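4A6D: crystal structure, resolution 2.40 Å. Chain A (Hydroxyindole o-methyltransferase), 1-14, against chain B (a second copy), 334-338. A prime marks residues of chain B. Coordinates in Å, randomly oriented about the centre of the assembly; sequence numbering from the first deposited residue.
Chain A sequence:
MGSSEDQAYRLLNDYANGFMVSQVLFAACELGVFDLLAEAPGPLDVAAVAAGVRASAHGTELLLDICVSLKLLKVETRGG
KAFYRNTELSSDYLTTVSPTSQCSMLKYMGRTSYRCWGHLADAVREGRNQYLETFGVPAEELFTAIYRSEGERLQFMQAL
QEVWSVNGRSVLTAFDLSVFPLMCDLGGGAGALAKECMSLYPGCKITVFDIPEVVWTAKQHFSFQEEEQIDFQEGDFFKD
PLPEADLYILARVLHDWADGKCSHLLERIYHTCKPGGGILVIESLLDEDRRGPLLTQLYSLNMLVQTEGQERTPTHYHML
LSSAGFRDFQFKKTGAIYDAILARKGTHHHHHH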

ATOM      1  N   MET A   1     -12.902  -8.244  -2.048  1.00 88.07           N
ATOM      2  CA  MET A   1     -13.949  -8.172  -0.994  1.00 84.93           C
ATOM      3  C   MET A   1     -14.458  -9.545  -0.617  1.00 84.56           C
ATOM      4  O   MET A   1     -13.642 -10.418  -0.306  1.00 82.60           O
ATOM      5  CB  MET A   1     -15.103  -7.253  -1.410  1.00 87.49           C
ATOM      6  N   GLY A   2     -15.788  -9.706  -0.562  1.00 81.02           N
ATOM      7  CA  GLY A   2     -16.417 -10.984  -0.286  1.00 81.42           C
ATOM      8  C   GLY A   2     -16.441 -11.786  -1.574  1.00 89.19           C
ATOM      9  O   GLY A   2     -16.568 -11.205  -2.664  1.00 87.65           O
ATOM     10  N   SER A   3     -16.291 -13.125  -1.470  1.00 90.47           N
ATOM     11  CA  SER A   3     -16.271 -14.063  -2.623  1.00 92.71           C
ATOM     12  C   SER A   3     -17.484 -13.954  -3.583  1.00 98.70           C
ATOM     13  O   SER A   3     -17.321 -14.154  -4.790  1.00100.92           O
ATOM     14  CB  SER A   3     -16.100 -15.507  -2.151  1.00 95.23           C
ATOM     15  OG  SER A   3     -17.170 -15.907  -1.313  1.00 96.37           O
ATOM     16  N   SER A   4     -18.666 -13.584  -3.049  1.00 93.35           N
ATOM     17  CA  SER A   4     -19.915 -13.445  -3.802  1.00 93.95           C
ATOM     18  C   SER A   4     -20.263 -11.999  -4.262  1.00 98.63           C
ATOM     19  O   SER A   4     -21.252 -11.811  -4.975  1.00101.00           O
ATOM     20  CB  SER A   4     -21.071 -14.060  -3.013  1.00 94.97           C
ATOM     21  OG  SER A   4     -20.738 -15.368  -2.570  1.00 96.74           O
ATOM     22  N   GLU A   5     -19.462 -10.996  -3.874  1.00 93.36           N
ATOM     23  CA  GLU A   5     -19.709  -9.590  -4.240  1.00 93.35           C
ATOM     24  C   GLU A   5     -19.338  -9.290  -5.704  1.00 97.68           C
ATOM     25  O   GLU A   5     -18.620 -10.081  -6.345  1.00 97.32           O
ATOM     26  CB  GLU A   5     -18.991  -8.610  -3.273  1.00 92.91           C
ATOM     27  CG  GLU A   5     -19.233  -8.923  -1.803  1.00102.85           C
ATOM     28  CD  GLU A   5     -19.192  -7.760  -0.828  1.00118.04           C
ATOM     29  OE1 GLU A   5     -20.046  -6.849  -0.946  1.00113.45           O
ATOM     30  OE2 GLU A   5     -18.359  -7.801   0.107  1.00 94.92           O
ATOM     31  N   ASP A   6     -19.840  -8.147  -6.235  1.00 93.79           N
ATOM     32  CA  ASP A   6     -19.564  -7.742  -7.615  1.00 93.90           C
ATOM     33  C   ASP A   6     -18.093  -7.427  -7.806  1.00 95.19           C
ATOM     34  O   ASP A   6     -17.460  -6.819  -6.934  1.00 91.61           O
ATOM     35  CB  ASP A   6     -20.549  -6.653  -8.118  1.00 97.25           C
ATOM     36  CG  ASP A   6     -20.000  -5.293  -8.504  1.00107.29           C
ATOM     37  OD1 ASP A   6     -19.801  -4.457  -7.602  1.00105.68           O
ATOM     38  OD2 ASP A   6     -19.882  -5.028  -9.717  1.00112.96           O
ATOM     39  N   GLN A   7     -17.543  -7.937  -8.920  1.00 91.89           N
ATOM     40  CA  GLN A   7     -16.151  -7.832  -9.329  1.00 89.47           C
ATOM     41  C   GLN A   7     -15.515  -6.443  -9.176  1.00 89.54           C
ATOM     42  O   GLN A   7     -14.317  -6.362  -8.880  1.00 88.81           O
ATOM     43  CB  GLN A   7     -15.987  -8.366 -10.760  1.00 92.86           C
ATOM     44  CG  GLN A   7     -16.085  -9.891 -10.869  1.00127.61           C
ATOM     45  CD  GLN A   7     -14.741 -10.587 -10.817  1.00157.83           C
ATOM     46  OE1 GLN A   7     -14.272 -11.156 -11.817  1.00155.18           O
ATOM     47  NE2 GLN A   7     -14.105 -10.587  -9.643  1.00151.18           N
ATOM     48  N   ALA A   8     -16.300  -5.358  -9.398  1.00 82.75           N
ATOM     49  CA  ALA A   8     -15.827  -3.969  -9.284  1.00 79.35           C
ATOM     50  C   ALA A   8     -15.573  -3.602  -7.824  1.00 78.43           C
ATOM     51  O   ALA A   8     -14.639  -2.872  -7.531  1.00 76.43           O
ATOM     52  CB  ALA A   8     -16.837  -3.013  -9.890  1.00 81.44           C
ATOM     53  N   TYR A   9     -16.396  -4.121  -6.922  1.00 75.57           N
ATOM     54  CA  TYR A   9     -16.286  -3.908  -5.483  1.00 74.28           C
ATOM     55  C   TYR A   9     -15.076  -4.647  -4.921  1.00 79.31           C
ATOM     56  O   TYR A   9     -14.387  -4.116  -4.056  1.00 77.79           O
ATOM     57  CB  TYR A   9     -17.583  -4.346  -4.788  1.00 74.80           C
ATOM     58  CG  TYR A   9     -17.624  -3.998  -3.322  1.00 74.05           C
ATOM     59  CD1 TYR A   9     -17.628  -2.668  -2.897  1.00 75.84           C
ATOM     60  CD2 TYR A   9     -17.637  -4.993  -2.353  1.00 73.51           C
ATOM     61  CE1 TYR A   9     -17.637  -2.340  -1.543  1.00 75.45           C
ATOM     62  CE2 TYR A   9     -17.621  -4.674  -0.993  1.00 73.48           C
ATOM     63  CZ  TYR A   9     -17.678  -3.351  -0.594  1.00 78.30           C
ATOM     64  OH  TYR A   9     -17.702  -3.060   0.746  1.00 77.98           O
ATOM     65  N   ARG A  10     -14.800  -5.854  -5.453  1.00 78.71           N
ATOM     66  CA  ARG A  10     -13.652  -6.691  -5.085  1.00 77.72           C
ATOM     67  C   ARG A  10     -12.369  -6.008  -5.545  1.00 78.81           C
ATOM     68  O   ARG A  10     -11.385  -5.980  -4.804  1.00 78.31           O
ATOM     69  CB  ARG A  10     -13.771  -8.098  -5.698  1.00 79.34           C
ATOM     70  CG  ARG A  10     -14.914  -8.939  -5.080  1.00 92.92           C
ATOM     71  CD  ARG A  10     -15.006 -10.376  -5.613  1.00104.63           C
ATOM     72  NE  ARG A  10     -13.741 -11.124  -5.543  1.00114.26           N
ATOM     73  CZ  ARG A  10     -13.232 -11.674  -4.438  1.00131.27           C
ATOM     74  NH1 ARG A  10     -13.865 -11.557  -3.276  1.00115.67           N
ATOM     75  NH2 ARG A  10     -12.080 -12.326  -4.484  1.00120.29           N
ATOM     76  N   LEU A  11     -12.410  -5.394  -6.734  1.00 72.84           N
ATOM     77  CA  LEU A  11     -11.270  -4.684  -7.304  1.00 70.65           C
ATOM     78  C   LEU A  11     -10.910  -3.428  -6.481  1.00 71.78           C
ATOM     79  O   LEU A  11      -9.745  -3.223  -6.138  1.00 70.69           O
ATOM     80  CB  LEU A  11     -11.520  -4.365  -8.799  1.00 71.26           C
ATOM     81  CG  LEU A  11     -10.325  -3.787  -9.578  1.00 73.79           C
ATOM     82  CD1 LEU A  11      -9.261  -4.842  -9.812  1.00 72.89           C
ATOM     83  CD2 LEU A  11     -10.783  -3.188 -10.882  1.00 74.82           C
ATOM     84  N   LEU A  12     -11.914  -2.624  -6.146  1.00 68.66           N
ATOM     85  CA  LEU A  12     -11.784  -1.434  -5.311  1.00 69.02           C
ATOM     86  C   LEU A  12     -11.151  -1.764  -3.934  1.00 72.21           C
ATOM     87  O   LEU A  12     -10.292  -1.010  -3.454  1.00 71.66           O
ATOM     88  CB  LEU A  12     -13.162  -0.788  -5.123  1.00 70.56           C
ATOM     89  CG  LEU A  12     -13.181   0.523  -4.346  1.00 75.41           C
ATOM     90  CD1 LEU A  12     -12.515   1.658  -5.163  1.00 76.83           C
ATOM     91  CD2 LEU A  12     -14.583   0.864  -3.936  1.00 75.08           C
ATOM     92  N   ASN A  13     -11.552  -2.905  -3.335  1.00 67.94           N
ATOM     93  CA  ASN A  13     -11.019  -3.373  -2.060  1.00 67.64           C
ATOM     94  C   ASN A  13      -9.574  -3.832  -2.174  1.00 72.26           C
ATOM     95  O   ASN A  13      -8.737  -3.443  -1.360  1.00 73.19           O
ATOM     96  CB  ASN A  13     -11.949  -4.397  -1.399  1.00 67.87           C
ATOM     97  CG  ASN A  13     -13.128  -3.719  -0.763  1.00 79.95           C
ATOM     98  OD1 ASN A  13     -13.010  -3.036   0.257  1.00 70.12           O
ATOM     99  ND2 ASN A  13     -14.278  -3.816  -1.399  1.00 75.89           N
ATOM    100  N   ASP A  14      -9.249  -4.540  -3.249  1.00 68.68           N
ATOM    101  CA  ASP A  14      -7.885  -4.966  -3.561  1.00 66.54           C
ATOM    102  C   ASP A  14      -6.962  -3.758  -3.542  1.00 69.45           C
ATOM    103  O   ASP A  14      -5.855  -3.820  -2.970  1.00 68.59           O
ATOM    104  CB  ASP A  14      -7.844  -5.577  -4.976  1.00 68.59           C
ATOM    105  CG  ASP A  14      -8.265  -7.026  -5.117  1.00 87.41           C
ATOM    106  OD1 ASP A  14      -8.791  -7.593  -4.131  1.00 88.37           O
ATOM    107  OD2 ASP A  14      -8.077  -7.597  -6.230  1.00 98.53           O
TER
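Chain B (334-338) TGAIY

The stretch from Thr334′ to Tyr338′ has no regular helix or strand; Gly335′, Ala336′ and Ile337′ make the contact, and they lie against Met1, the turn from Gly2 to Glu5, and Tyr9 and Asn13 of the helix that follows. The register runs in opposite senses: Gly2 pairs with Ala336′ (CA to CA 3.8 Å) and Ser4 with Gly335′ (CA to CA 4.5 Å), so as chain A advances the nearest residue in chain B steps back. The two stretches together bury 306 Å², with Ile337′ and Gly335′ giving up the most surface.

Gly335′ presents its carbonyl to the type I turn from Gly2 to Glu5. Ser4 N donates to Gly335′ O at 2.9 Å with an N-H...O angle of 155°, a well-directed bond. Ser3 N also comes within 3.2 Å of Gly335′ O, but its angle is too poor for a hydrogen bond. Gly2 CA makes a CA-H...O contact with Gly335′ O at 3.1 Å. The approach depends on missing side chains at both glycines: an ideal CB on Gly2 would lie 2.2 Å from Gly335′ O, and one on Gly335′ would lie 2.2 Å from Ser4 OG. The phi of 87° at Gly335′ independently favours glycine.

Ile337′ is buried, with its CA-to-CB bond sideways to chain A, but the m, t rotamer brings the end of the side chain nearer. Ile337′ CD1 lies 3.9 Å from Met1 CB, 3.9 Å from Tyr9 CE2 and 4.1 Å from Asn13 OD1; its approach to the Tyr9 ring is oblique. The Ile337′ backbone is held too, since Ile337′ N donates to Glu5 OE2 at 3.0 Å, a weak bond at 132°.

Glu5 covers the most surface on the chain A side. Its OE2 also accepts from Gly2 N at 3.3 Å, tying the start of the turn to the same carboxylate, and Glu5 OE2 rests 3.5 Å from Ala336′ CB.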

ATOM      1  N   THR B 334     -22.385 -14.682   4.358  1.00 81.64           N
ATOM      2  CA  THR B 334     -23.116 -13.908   3.339  1.00 82.76           C
ATOM      3  C   THR B 334     -22.496 -13.895   1.946  1.00 87.95           C
ATOM      4  O   THR B 334     -23.188 -13.553   0.974  1.00 89.51           O
ATOM      5  CB  THR B 334     -23.271 -12.442   3.789  1.00 87.70           C
ATOM      6  OG1 THR B 334     -21.966 -11.882   3.958  1.00 82.76           O
ATOM      7  CG2 THR B 334     -24.146 -12.282   5.058  1.00 83.65           C
ATOM      8  N   GLY B 335     -21.198 -14.196   1.871  1.00 82.55           N
ATOM      9  CA  GLY B 335     -20.410 -14.106   0.652  1.00 80.81           C
ATOM     10  C   GLY B 335     -19.875 -12.691   0.529  1.00 83.33           C
ATOM     11  O   GLY B 335     -19.192 -12.364  -0.444  1.00 84.86           O
ATOM     12  N   ALA B 336     -20.161 -11.839   1.541  1.00 76.17           N
ATOM     13  CA  ALA B 336     -19.718 -10.448   1.589  1.00 73.02           C
ATOM     14  C   ALA B 336     -18.628 -10.250   2.653  1.00 74.12           C
ATOM     15  O   ALA B 336     -18.176 -11.231   3.245  1.00 72.46           O
ATOM     16  CB  ALA B 336     -20.908  -9.525   1.829  1.00 73.37           C
ATOM     17  N   ILE B 337     -18.134  -9.020   2.844  1.00 70.92           N
ATOM     18  CA  ILE B 337     -17.115  -8.828   3.867  1.00 69.96           C
ATOM     19  C   ILE B 337     -17.714  -9.202   5.255  1.00 72.02           C
ATOM     20  O   ILE B 337     -17.144 -10.027   5.978  1.00 70.24           O
ATOM     21  CB  ILE B 337     -16.488  -7.404   3.821  1.00 72.43           C
ATOM     22  CG1 ILE B 337     -15.725  -7.191   2.485  1.00 73.84           C
ATOM     23  CG2 ILE B 337     -15.571  -7.174   5.019  1.00 69.16           C
ATOM     24  CD1 ILE B 337     -15.521  -5.713   2.128  1.00 81.94           C
ATOM     25  N   TYR B 338     -18.913  -8.674   5.553  1.00 67.85           N
ATOM     26  CA  TYR B 338     -19.565  -8.912   6.835  1.00 66.42           C
ATOM     27  C   TYR B 338     -20.576 -10.033   6.862  1.00 72.59           C
ATOM     28  O   TYR B 338     -21.420 -10.168   5.964  1.00 72.98           O
ATOM     29  CB  TYR B 338     -20.046  -7.612   7.490  1.00 66.04           C
ATOM     30  CG  TYR B 338     -18.884  -6.694   7.746  1.00 66.25           C
ATOM     31  CD1 TYR B 338     -18.037  -6.899   8.833  1.00 66.64           C
ATOM     32  CD2 TYR B 338     -18.514  -5.728   6.806  1.00 67.09           C
ATOM     33  CE1 TYR B 338     -16.882  -6.130   9.006  1.00 66.23           C
ATOM     34  CE2 TYR B 338     -17.406  -4.904   7.012  1.00 66.45           C
ATOM     35  CZ  TYR B 338     -16.580  -5.124   8.101  1.00 68.91           C
ATOM     36  OH  TYR B 338     -15.456  -4.352   8.272  1.00 69.45           O
TER